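Local coordinates for putative transcriptional regulator protein, LacI family (Rhizobium etli, PDB 3MIZ) that probably binds regulatory DNA and represses transcription, as a member of the LacI family of repressors, at residues Arg34-Trp39 with Tyr254-Arg258; His131-Ile137 with Asp196-Met202. All coordinates share one frame; numbering follows the deposited sequence.

Interaction 1 (Arg34-Trp39 with Tyr254-Arg258); sequences RGIQDW and YDLGR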
# COMPACT_ATOMS: atom_id res chain seq x y z
N ARG A 34 2.02 -3.05 -11.83
CA ARG A 34 2.50 -4.42 -11.86
C ARG A 34 2.06 -5.09 -13.16
O ARG A 34 2.83 -5.82 -13.79
CB ARG A 34 1.92 -5.19 -10.66
CG ARG A 34 2.26 -6.67 -10.64
CD ARG A 34 1.37 -7.42 -9.64
NE ARG A 34 1.35 -8.84 -9.93
CZ ARG A 34 0.34 -9.66 -9.63
NH1 ARG A 34 -0.74 -9.18 -9.01
NH2 ARG A 34 0.41 -10.94 -9.94
N GLY A 35 0.81 -4.85 -13.56
CA GLY A 35 0.30 -5.43 -14.78
C GLY A 35 1.00 -4.84 -15.99
O GLY A 35 1.35 -5.57 -16.93
N ILE A 36 1.19 -3.53 -15.99
CA ILE A 36 1.88 -2.88 -17.10
C ILE A 36 3.31 -3.43 -17.20
O ILE A 36 3.75 -3.85 -18.27
CB ILE A 36 2.00 -1.34 -16.89
CG1 ILE A 36 0.61 -0.69 -16.82
CG2 ILE A 36 2.82 -0.73 -18.01
CD1 ILE A 36 -0.17 -0.79 -18.08
N GLN A 37 4.02 -3.40 -16.08
CA GLN A 37 5.41 -3.86 -16.05
C GLN A 37 5.54 -5.31 -16.51
O GLN A 37 6.42 -5.62 -17.32
CB GLN A 37 5.99 -3.69 -14.64
CG GLN A 37 7.50 -3.87 -14.55
CD GLN A 37 8.28 -2.71 -15.15
OE1 GLN A 37 8.23 -1.59 -14.65
NE2 GLN A 37 9.00 -2.98 -16.23
N ASP A 38 4.68 -6.19 -16.01
CA ASP A 38 4.73 -7.60 -16.42
C ASP A 38 4.56 -7.73 -17.93
O ASP A 38 5.30 -8.48 -18.58
CB ASP A 38 3.64 -8.41 -15.71
CG ASP A 38 4.05 -8.82 -14.31
OD1 ASP A 38 5.11 -8.36 -13.84
OD2 ASP A 38 3.30 -9.60 -13.67
N TRP A 39 3.59 -7.01 -18.49
CA TRP A 39 3.38 -7.06 -19.93
C TRP A 39 4.63 -6.52 -20.65
O TRP A 39 5.09 -7.09 -21.64
CB TRP A 39 2.17 -6.20 -20.33
CG TRP A 39 1.92 -6.23 -21.80
CD1 TRP A 39 1.17 -7.15 -22.48
CD2 TRP A 39 2.49 -5.37 -22.79
NE1 TRP A 39 1.25 -6.92 -23.83
CE2 TRP A 39 2.06 -5.83 -24.04
CE3 TRP A 39 3.35 -4.26 -22.73
CZ2 TRP A 39 2.45 -5.22 -25.24
CZ3 TRP A 39 3.73 -3.65 -23.92
CH2 TRP A 39 3.28 -4.14 -25.16
N TYR A 254 -4.54 -5.54 -11.99
CA TYR A 254 -3.49 -6.22 -12.72
C TYR A 254 -3.87 -6.37 -14.20
O TYR A 254 -3.08 -6.05 -15.09
CB TYR A 254 -3.22 -7.60 -12.10
CG TYR A 254 -2.10 -8.36 -12.77
CD1 TYR A 254 -0.77 -7.97 -12.61
CD2 TYR A 254 -2.38 -9.44 -13.60
CE1 TYR A 254 0.26 -8.64 -13.27
CE2 TYR A 254 -1.36 -10.12 -14.26
CZ TYR A 254 -0.05 -9.72 -14.09
OH TYR A 254 0.96 -10.38 -14.77
N ASP A 255 -5.09 -6.83 -14.45
CA ASP A 255 -5.57 -7.02 -15.82
C ASP A 255 -5.74 -5.69 -16.55
O ASP A 255 -5.52 -5.61 -17.76
CB ASP A 255 -6.90 -7.78 -15.84
CG ASP A 255 -6.75 -9.22 -15.39
OD1 ASP A 255 -5.72 -9.85 -15.72
OD2 ASP A 255 -7.67 -9.73 -14.72
N LEU A 256 -6.16 -4.65 -15.83
CA LEU A 256 -6.32 -3.33 -16.45
C LEU A 256 -4.97 -2.86 -16.98
O LEU A 256 -4.89 -2.29 -18.07
CB LEU A 256 -6.85 -2.30 -15.45
CG LEU A 256 -8.34 -2.33 -15.13
CD1 LEU A 256 -8.66 -1.37 -14.00
CD2 LEU A 256 -9.14 -1.96 -16.38
N GLY A 257 -3.93 -3.10 -16.20
CA GLY A 257 -2.59 -2.71 -16.60
C GLY A 257 -2.11 -3.50 -17.81
O GLY A 257 -1.63 -2.93 -18.78
N ARG A 258 -2.26 -4.82 -17.76
CA ARG A 258 -1.83 -5.65 -18.89
C ARG A 258 -2.63 -5.32 -20.15
O ARG A 258 -2.05 -5.16 -21.23
CB ARG A 258 -2.00 -7.13 -18.56
CG ARG A 258 -1.13 -7.63 -17.42
CD ARG A 258 -1.26 -9.14 -17.29
NE ARG A 258 -0.94 -9.81 -18.55
CZ ARG A 258 0.28 -9.83 -19.08
NH1 ARG A 258 1.28 -9.23 -18.46
NH2 ARG A 258 0.49 -10.44 -20.24
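Gly35 and Gly257 meet where two helices cross, with their CA atoms 4.4 Å apart. This is a glycine-mediated helix pair in the part of the periplasmic-binding-protein-like fold that holds the four-stranded parallel sheet. The axes come within 6.7 Å and cross at -44°. Backbone packs on backbone here, and a CB on either glycine would clash with the other helix. Gly35 CA also makes a CA-H...O contact to Tyr254 O at 3.5 Å.

The Arg34 side chain is extended from CG to NE and lies over one face of the Tyr254 ring. With CG anti to the backbone N (chi1 175°), the chain is carried across the CD1-CE1 side of that face. The cation-pi contact is off-centre, with Arg34 CZ 4.1 Å from the ring centroid. Arg258 CG lies at the opposite face, toward the rim. The Arg258 chain then bends, and its NH1 lies beside Trp39 CB at 3.7 Å.

Ile36 and Trp39 extend the packing to Ala261, further along helix 253-268. Arg34 touches Ser24 of the second subunit, which places this edge of the contact near the dimer partner.

The polar contact is one hydrogen bond. Tyr254 OH donates to Asp38 OD2 at 2.7 Å, meeting the anti lone pair of that oxygen, with carboxylate and ring planes 76° apart.

Interaction 2 (His131-Ile137 with Asp196-Met202); sequences HRRIGYI and DRPTAIM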
# COMPACT_ATOMS: atom_id res chain seq x y z
N HIS A 131 -30.07 -12.40 3.58
CA HIS A 131 -30.01 -11.11 4.25
C HIS A 131 -31.06 -10.13 3.73
O HIS A 131 -31.24 -9.98 2.52
CB HIS A 131 -28.60 -10.52 4.11
CG HIS A 131 -27.54 -11.39 4.71
ND1 HIS A 131 -27.34 -11.49 6.07
CD2 HIS A 131 -26.64 -12.23 4.14
CE1 HIS A 131 -26.37 -12.35 6.32
NE2 HIS A 131 -25.93 -12.82 5.16
N ARG A 132 -31.74 -9.47 4.66
CA ARG A 132 -32.80 -8.54 4.30
C ARG A 132 -32.61 -7.18 4.97
O ARG A 132 -33.18 -6.18 4.53
CB ARG A 132 -34.15 -9.14 4.68
CG ARG A 132 -34.41 -10.51 4.04
CD ARG A 132 -34.76 -10.38 2.56
NE ARG A 132 -35.10 -11.66 1.94
CZ ARG A 132 -34.22 -12.47 1.37
NH1 ARG A 132 -32.93 -12.14 1.34
NH2 ARG A 132 -34.62 -13.61 0.80
N ARG A 133 -31.85 -7.16 6.06
CA ARG A 133 -31.52 -5.92 6.76
C ARG A 133 -30.02 -5.77 6.49
O ARG A 133 -29.20 -6.43 7.13
CB ARG A 133 -31.74 -6.06 8.27
CG ARG A 133 -33.18 -6.27 8.71
CD ARG A 133 -33.23 -6.38 10.23
NE ARG A 133 -34.59 -6.46 10.75
CZ ARG A 133 -34.89 -6.59 12.04
NH1 ARG A 133 -33.92 -6.67 12.94
NH2 ARG A 133 -36.15 -6.65 12.43
N ILE A 134 -29.67 -4.92 5.53
CA ILE A 134 -28.28 -4.73 5.14
C ILE A 134 -27.73 -3.35 5.45
O ILE A 134 -28.42 -2.34 5.27
CB ILE A 134 -28.09 -4.97 3.62
CG1 ILE A 134 -28.77 -6.27 3.20
CG2 ILE A 134 -26.61 -4.98 3.28
CD1 ILE A 134 -28.16 -7.49 3.81
N GLY A 135 -26.48 -3.30 5.92
CA GLY A 135 -25.85 -2.03 6.21
C GLY A 135 -24.81 -1.72 5.15
O GLY A 135 -24.28 -2.63 4.52
N TYR A 136 -24.53 -0.44 4.95
CA TYR A 136 -23.54 -0.03 3.96
C TYR A 136 -22.83 1.20 4.52
O TYR A 136 -23.46 2.22 4.77
CB TYR A 136 -24.21 0.31 2.63
CG TYR A 136 -23.23 0.57 1.51
CD1 TYR A 136 -22.80 -0.47 0.66
CD2 TYR A 136 -22.65 1.83 1.34
CE1 TYR A 136 -21.82 -0.25 -0.32
CE2 TYR A 136 -21.67 2.05 0.37
CZ TYR A 136 -21.26 1.01 -0.45
OH TYR A 136 -20.26 1.23 -1.38
N ILE A 137 -21.52 1.09 4.73
CA ILE A 137 -20.76 2.22 5.24
C ILE A 137 -19.96 2.76 4.05
O ILE A 137 -19.08 2.08 3.49
CB ILE A 137 -19.85 1.81 6.41
CG1 ILE A 137 -20.71 1.19 7.52
CG2 ILE A 137 -19.14 3.02 6.97
CD1 ILE A 137 -19.93 0.83 8.77
N ASP A 196 -32.67 -2.70 15.65
CA ASP A 196 -32.89 -3.56 14.49
C ASP A 196 -31.56 -3.69 13.74
O ASP A 196 -31.41 -3.19 12.63
CB ASP A 196 -33.97 -2.98 13.57
CG ASP A 196 -35.37 -3.14 14.13
OD1 ASP A 196 -35.69 -4.26 14.59
OD2 ASP A 196 -36.15 -2.16 14.10
N ARG A 197 -30.62 -4.36 14.39
CA ARG A 197 -29.26 -4.59 13.87
C ARG A 197 -29.20 -5.28 12.52
O ARG A 197 -29.82 -6.32 12.31
CB ARG A 197 -28.50 -5.42 14.91
CG ARG A 197 -27.03 -5.66 14.63
CD ARG A 197 -26.37 -6.32 15.84
NE ARG A 197 -26.80 -7.70 16.04
CZ ARG A 197 -26.70 -8.36 17.20
NH1 ARG A 197 -26.17 -7.75 18.25
NH2 ARG A 197 -27.11 -9.61 17.30
N PRO A 198 -28.45 -4.71 11.55
CA PRO A 198 -28.38 -5.41 10.26
C PRO A 198 -27.65 -6.75 10.41
O PRO A 198 -26.79 -6.90 11.28
CB PRO A 198 -27.63 -4.41 9.37
CG PRO A 198 -26.82 -3.60 10.34
CD PRO A 198 -27.78 -3.41 11.49
N THR A 199 -28.00 -7.71 9.56
CA THR A 199 -27.38 -9.04 9.60
C THR A 199 -26.14 -9.10 8.71
O THR A 199 -25.33 -10.00 8.83
CB THR A 199 -28.37 -10.14 9.16
OG1 THR A 199 -28.74 -9.94 7.79
CG2 THR A 199 -29.63 -10.10 10.02
N ALA A 200 -26.02 -8.12 7.81
CA ALA A 200 -24.89 -8.04 6.91
C ALA A 200 -24.50 -6.57 6.75
O ALA A 200 -25.37 -5.69 6.77
CB ALA A 200 -25.24 -8.65 5.54
N ILE A 201 -23.21 -6.32 6.62
CA ILE A 201 -22.73 -4.95 6.43
C ILE A 201 -21.75 -4.96 5.27
O ILE A 201 -20.81 -5.76 5.22
CB ILE A 201 -22.01 -4.38 7.68
CG1 ILE A 201 -23.03 -4.15 8.80
CG2 ILE A 201 -21.37 -3.01 7.34
CD1 ILE A 201 -22.42 -3.64 10.10
N MSE A 202 -21.99 -4.07 4.32
CA MSE A 202 -21.12 -3.96 3.16
C MSE A 202 -20.22 -2.78 3.43
O MSE A 202 -20.70 -1.68 3.72
CB MSE A 202 -21.93 -3.72 1.89
CG MSE A 202 -22.74 -4.91 1.46
SE MSE A 202 -23.56 -4.60 -0.26
CE MSE A 202 -22.02 -4.80 -1.39
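His131 and Thr199 join side chain to side chain ahead of the paired strands. His131 ND1 and Thr199 OG1 are hydrogen-bonded at 2.7 Å, and the bond is nearly straight (172°). The hydroxyl meets the imidazole at its edge. Thr199 OG1 stands between the backbone N and the carbonyl carbon (chi1 64°), which turns it to ND1. Ala200 CB lies over one ring face, in a CH-pi contact 3.7 Å from the centroid of the His131 ring.

An alanine in place of His131 would probably leave Thr199 OG1 without this partner and open a gap beside the Ala200 methyl.

Nearer the surface, Arg133 NH2 and Asp196 OD1 form a salt bridge at 3.3 Å. Asp196 CB lies over one face of the guanidinium, and the carboxylate plane is turned 69° from it.

Backbone bonds set these groups in place. Thr199 N donates to Arg133 O, and Gly135 N to Ala200 O. Met202 N then bonds to Gly135 O at 2.7 Å, and Ile137 N to Met202 O. Ala200 N is buried and has no hydrogen-bond partner in the model.

Side chains pack beside these bonds. Ile134 CD1 touches Ala200 CB at 3.6 Å, and Tyr136 CD1 lies 3.6 Å from Met202 CB. Met202 is a selenomethionine.

Further out, the second ring nitrogen, His131 NE2, bonds to Ala291 O. Helices 115-127 and 144-160 cover the side with Tyr136 and Met202, while helix 184-192 packs on Ile137 and Ile201.

Strands 134-138 and 200-203 are parallel neighbours inside a mixed sheet flanked by helices, the alpha/beta layering of a periplasmic-binding-protein-like domain.

How the interactions relate
The two contacts lie on opposite sides of the chain's centre, with centres 36 Å apart and nearest atoms about 17 Å apart. They share no helix or strand. Interaction 1 joins two helices beside the four-stranded parallel sheet and is partly buried. Interaction 2 joins two strands within the mixed sheet and is mostly buried, with exposed charges at its loop end. Its cohesion comes largely from backbone hydrogen bonds, whereas 34-39 and 254-258 rely on close glycine packing and side-chain contacts. In sequence, interaction 2 is nested within the loop closed by interaction 1. Only interaction 1 reaches the second subunit.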